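Local structure of alpha-L-arabinofuranosidase B (Aspergillus kawachii, 6SXT) at residues A[174-180]-A[265-271]. The protein hydrolyses the linkages of terminal non-reducing alpha-L-arabinofuranosyl residues in the side chains of arabinoxylan, arabinan and arabinogalactan, with retention of configuration. Sequence-based numbering, arbitrary orientation.
Sequences TGAGHME and YNPMSKE. With LXE ([(1~{S},2~{S},3~{S},4~{S})-2-(hydroxymethyl)-3,4-bis(oxidanyl)cyclopentyl]azanium), chain G.
In 174-180, a type II beta turn runs from Gly175 to His178, closed by the hydrogen bond His178 N to Gly175 O (3.1 Å). At Gly177 (phi 87°) a CB would clash with Ala176 O. Ala176 CB makes a CH-pi contact over the Tyr265 ring face, 3.9 Å from the centroid. Tyr265 OH is hydrogen-bonded to Glu205 O, the nucleophile's backbone, and Asn207 ND2. A cis peptide precedes Pro267. Met268 (mmm) brings CE to 3.1 Å from Met179 O; its CA lies 4.6 Å from Gly177 CA. Both are loops beside the active site of the GH54 beta-sandwich, leading to strands 180-185 and 273-276. Ser269 N donates to Gly177 O (2.8 Å). Met179 CA-to-CB points away; its SD is 3.1 Å from LXE O2'. Ser269 CB makes a CH-pi contact over the His178 ring face (3.5 Å to centroid). A water lies 2.6 Å from Lys270 NZ and 2.7 Å from Glu180 OE1. Lys270 NZ is also hydrogen-bonded to Glu143 O; Arg259 salt-bridges Glu180. Glu271 OE2 accepts from His178 ND1 and Thr174 OG1, each 2.7 Å.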
ATOM      1  N   THR A 174      24.874  -5.191   1.264  1.00 21.84           N
ATOM      2  CA  THR A 174      26.243  -5.027   1.787  1.00 21.99           C
ATOM      3  C   THR A 174      26.489  -5.918   2.996  1.00 23.95           C
ATOM      4  O   THR A 174      27.532  -5.735   3.645  1.00 27.09           O
ATOM      5  CB  THR A 174      26.517  -3.551   2.037  1.00 25.37           C
ATOM      6  OG1 THR A 174      25.524  -3.085   2.966  1.00 24.35           O
ATOM      7  CG2 THR A 174      26.454  -2.767   0.750  1.00 26.38           C
ATOM      8  N   GLY A 175      25.559  -6.807   3.316  1.00 23.62           N
ATOM      9  CA  GLY A 175      25.797  -7.863   4.296  1.00 23.83           C
ATOM     10  C   GLY A 175      24.941  -7.841   5.534  1.00 25.63           C
ATOM     11  O   GLY A 175      24.299  -6.807   5.853  1.00 23.06           O
ATOM     12  N   ALA A 176      25.052  -8.910   6.298  1.00 24.31           N
ATOM     13  CA  ALA A 176      24.396  -9.039   7.616  1.00 23.84           C
ATOM     14  C   ALA A 176      24.701  -7.807   8.452  1.00 25.53           C
ATOM     15  O   ALA A 176      25.885  -7.370   8.581  1.00 24.37           O
ATOM     16  CB  ALA A 176      24.868 -10.306   8.309  1.00 23.86           C
ATOM     17  N   GLY A 177      23.676  -7.246   9.112  1.00 20.19           N
ATOM     18  CA  GLY A 177      23.845  -6.110  10.005  1.00 20.39           C
ATOM     19  C   GLY A 177      23.785  -4.746   9.344  1.00 18.04           C
ATOM     20  O   GLY A 177      23.925  -3.761  10.077  1.00 19.54           O
ATOM     21  N   HIS A 178      23.617  -4.697   8.031  1.00 18.64           N
ATOM     22  CA  HIS A 178      23.578  -3.437   7.261  1.00 19.97           C
ATOM     23  C   HIS A 178      22.128  -2.973   7.049  1.00 21.24           C
ATOM     24  O   HIS A 178      21.876  -2.115   6.199  1.00 19.68           O
ATOM     25  CB  HIS A 178      24.324  -3.576   5.928  1.00 22.23           C
ATOM     26  CG  HIS A 178      25.811  -3.680   6.160  1.00 23.21           C
ATOM     27  ND1 HIS A 178      26.674  -2.636   5.856  1.00 24.53           N
ATOM     28  CD2 HIS A 178      26.584  -4.674   6.675  1.00 24.60           C
ATOM     29  CE1 HIS A 178      27.925  -2.980   6.179  1.00 24.67           C
ATOM     30  NE2 HIS A 178      27.912  -4.234   6.627  1.00 24.07           N
ATOM     31  N   MET A 179      21.229  -3.494   7.861  1.00 20.95           N
ATOM     32  CA  MET A 179      19.809  -3.061   7.858  1.00 20.48           C
ATOM     33  C   MET A 179      19.277  -3.210   9.272  1.00 18.49           C
ATOM     34  O   MET A 179      19.712  -4.078  10.051  1.00 18.12           O
ATOM     35  CB  MET A 179      18.953  -3.945   6.950  1.00 20.46           C
ATOM     36  CG  MET A 179      19.020  -3.515   5.516  1.00 30.04           C
ATOM     37  SD  MET A 179      18.088  -4.599   4.441  1.00 32.25           S
ATOM     38  CE  MET A 179      16.453  -4.067   4.962  1.00 31.64           C
ATOM     39  N   GLU A 180      18.297  -2.386   9.599  1.00 16.79           N
ATOM     40  CA  GLU A 180      17.429  -2.635  10.765  1.00 15.51           C
ATOM     41  C   GLU A 180      16.080  -1.968  10.473  1.00 16.54           C
ATOM     42  O   GLU A 180      15.979  -0.706  10.590  1.00 15.95           O
ATOM     43  CB  GLU A 180      18.052  -2.030  11.992  1.00 17.10           C
ATOM     44  CG  GLU A 180      17.294  -2.353  13.278  1.00 16.98           C
ATOM     45  CD  GLU A 180      18.049  -1.893  14.503  1.00 18.81           C
ATOM     46  OE1 GLU A 180      18.197  -0.683  14.723  1.00 19.45           O
ATOM     47  OE2 GLU A 180      18.525  -2.815  15.252  1.00 20.92           O
ATOM     48  N   TYR A 265      25.697  -9.936  13.020  1.00 26.54           N
ATOM     49  CA  TYR A 265      24.600  -9.143  13.651  1.00 25.47           C
ATOM     50  C   TYR A 265      25.004  -8.462  14.938  1.00 26.13           C
ATOM     51  O   TYR A 265      24.180  -7.771  15.570  1.00 26.05           O
ATOM     52  CB  TYR A 265      23.376 -10.044  13.819  1.00 23.07           C
ATOM     53  CG  TYR A 265      22.877 -10.561  12.509  1.00 24.07           C
ATOM     54  CD1 TYR A 265      22.295  -9.711  11.575  1.00 21.79           C
ATOM     55  CD2 TYR A 265      23.042 -11.870  12.108  1.00 23.46           C
ATOM     56  CE1 TYR A 265      21.853 -10.162  10.351  1.00 21.29           C
ATOM     57  CE2 TYR A 265      22.636 -12.339  10.886  1.00 24.44           C
ATOM     58  CZ  TYR A 265      22.021 -11.493   9.985  1.00 22.81           C
ATOM     59  OH  TYR A 265      21.620 -11.985   8.810  1.00 22.55           O
ATOM     60  N   ASN A 266      26.276  -8.557  15.396  1.00 24.65           N
ATOM     61  CA  ASN A 266      26.699  -7.804  16.562  1.00 23.92           C
ATOM     62  C   ASN A 266      28.204  -7.598  16.467  1.00 28.72           C
ATOM     63  O   ASN A 266      28.889  -8.608  16.342  1.00 28.47           O
ATOM     64  CB  ASN A 266      26.359  -8.514  17.873  1.00 24.11           C
ATOM     65  CG  ASN A 266      26.654  -7.689  19.072  1.00 26.93           C
ATOM     66  OD1 ASN A 266      26.252  -6.533  19.196  1.00 26.62           O
ATOM     67  ND2 ASN A 266      27.387  -8.279  20.025  1.00 29.73           N
ATOM     68  N   PRO A 267      28.707  -6.352  16.498  1.00 26.18           N
ATOM     69  CA  PRO A 267      27.881  -5.146  16.409  1.00 24.42           C
ATOM     70  C   PRO A 267      27.205  -5.063  15.030  1.00 22.00           C
ATOM     71  O   PRO A 267      27.532  -5.723  14.046  1.00 22.29           O
ATOM     72  CB  PRO A 267      28.849  -3.966  16.553  1.00 27.07           C
ATOM     73  CG  PRO A 267      30.162  -4.556  16.087  1.00 32.67           C
ATOM     74  CD  PRO A 267      30.137  -5.988  16.563  1.00 29.37           C
ATOM     75  N   MET A 268      26.177  -4.193  14.960  1.00 22.63           N
ATOM     76  CA  MET A 268      25.512  -3.888  13.674  1.00 21.09           C
ATOM     77  C   MET A 268      26.367  -2.905  12.872  1.00 19.95           C
ATOM     78  O   MET A 268      27.238  -2.221  13.501  1.00 20.92           O
ATOM     79  CB  MET A 268      24.113  -3.265  13.924  1.00 21.90           C
ATOM     80  CG  MET A 268      23.143  -4.233  14.593  1.00 21.27           C
ATOM     81  SD  MET A 268      22.539  -5.547  13.638  1.00 21.72           S
ATOM     82  CE  MET A 268      21.401  -4.637  12.557  1.00 22.11           C
ATOM     83  N   SER A 269      26.044  -2.802  11.585  1.00 20.14           N
ATOM     84  CA  SER A 269      26.712  -1.941  10.580  1.00 21.40           C
ATOM     85  C   SER A 269      25.667  -1.073   9.856  1.00 20.13           C
ATOM     86  O   SER A 269      25.606  -1.111   8.631  1.00 20.36           O
ATOM     87  CB  SER A 269      27.453  -2.793   9.612  1.00 21.56           C
ATOM     88  OG  SER A 269      28.418  -3.540  10.321  1.00 23.54           O
ATOM     89  N   LYS A 270      24.817  -0.384  10.612  1.00 21.13           N
ATOM     90  CA  LYS A 270      23.716   0.337   9.926  1.00 18.48           C
ATOM     91  C   LYS A 270      24.289   1.478   9.091  1.00 19.25           C
ATOM     92  O   LYS A 270      25.328   2.095   9.507  1.00 19.60           O
ATOM     93  CB  LYS A 270      22.733   0.847  10.953  1.00 18.46           C
ATOM     94  CG  LYS A 270      22.093  -0.307  11.715  1.00 19.79           C
ATOM     95  CD  LYS A 270      21.031   0.178  12.628  1.00 22.75           C
ATOM     96  CE  LYS A 270      21.486   1.167  13.626  1.00 23.10           C
ATOM     97  NZ  LYS A 270      22.357   0.481  14.638  1.00 28.11           N
ATOM     98  N   GLU A 271      23.620   1.785   7.987  1.00 18.25           N
ATOM     99  CA  GLU A 271      24.131   2.795   7.031  1.00 18.50           C
ATOM    100  C   GLU A 271      23.308   4.088   7.072  1.00 19.04           C
ATOM    101  O   GLU A 271      23.772   5.084   6.504  1.00 20.01           O
ATOM    102  CB  GLU A 271      24.182   2.164   5.657  1.00 19.38           C
ATOM    103  CG  GLU A 271      25.080   0.919   5.624  1.00 21.61           C
ATOM    104  CD  GLU A 271      25.445   0.442   4.236  1.00 21.22           C
ATOM    105  OE1 GLU A 271      25.063   1.100   3.249  1.00 21.77           O
ATOM    106  OE2 GLU A 271      26.038  -0.674   4.137  1.00 22.81           O
TER
HETATM  107  C1' LXE G 507      18.833  -8.242   1.749  1.00 20.18           C
HETATM  108  C2' LXE G 507      17.702  -7.227   1.574  1.00 24.70           C
HETATM  109  O2' LXE G 507      18.162  -5.927   1.657  1.00 26.03           O
HETATM  110  C3' LXE G 507      16.821  -7.613   2.681  1.00 22.96           C
HETATM  111  O3' LXE G 507      15.530  -6.884   2.547  1.00 24.15           O
HETATM  112  C4' LXE G 507      16.633  -9.089   2.402  1.00 23.56           C
HETATM  113  C5' LXE G 507      16.235  -9.880   3.635  1.00 21.17           C
HETATM  114  O5' LXE G 507      17.085  -9.703   4.746  1.00 22.55           O
HETATM  115  C6' LXE G 507      18.039  -9.522   1.824  1.00 24.41           C
HETATM  116  N1' LXE G 507      17.759 -10.098   0.477  1.00 29.34           N
HETATM  117  O   HOH W   1      21.338   0.133   7.738  1.00 18.82           O
HETATM  118  O   HOH W   2      20.436  -0.439  16.157  1.00 22.38           O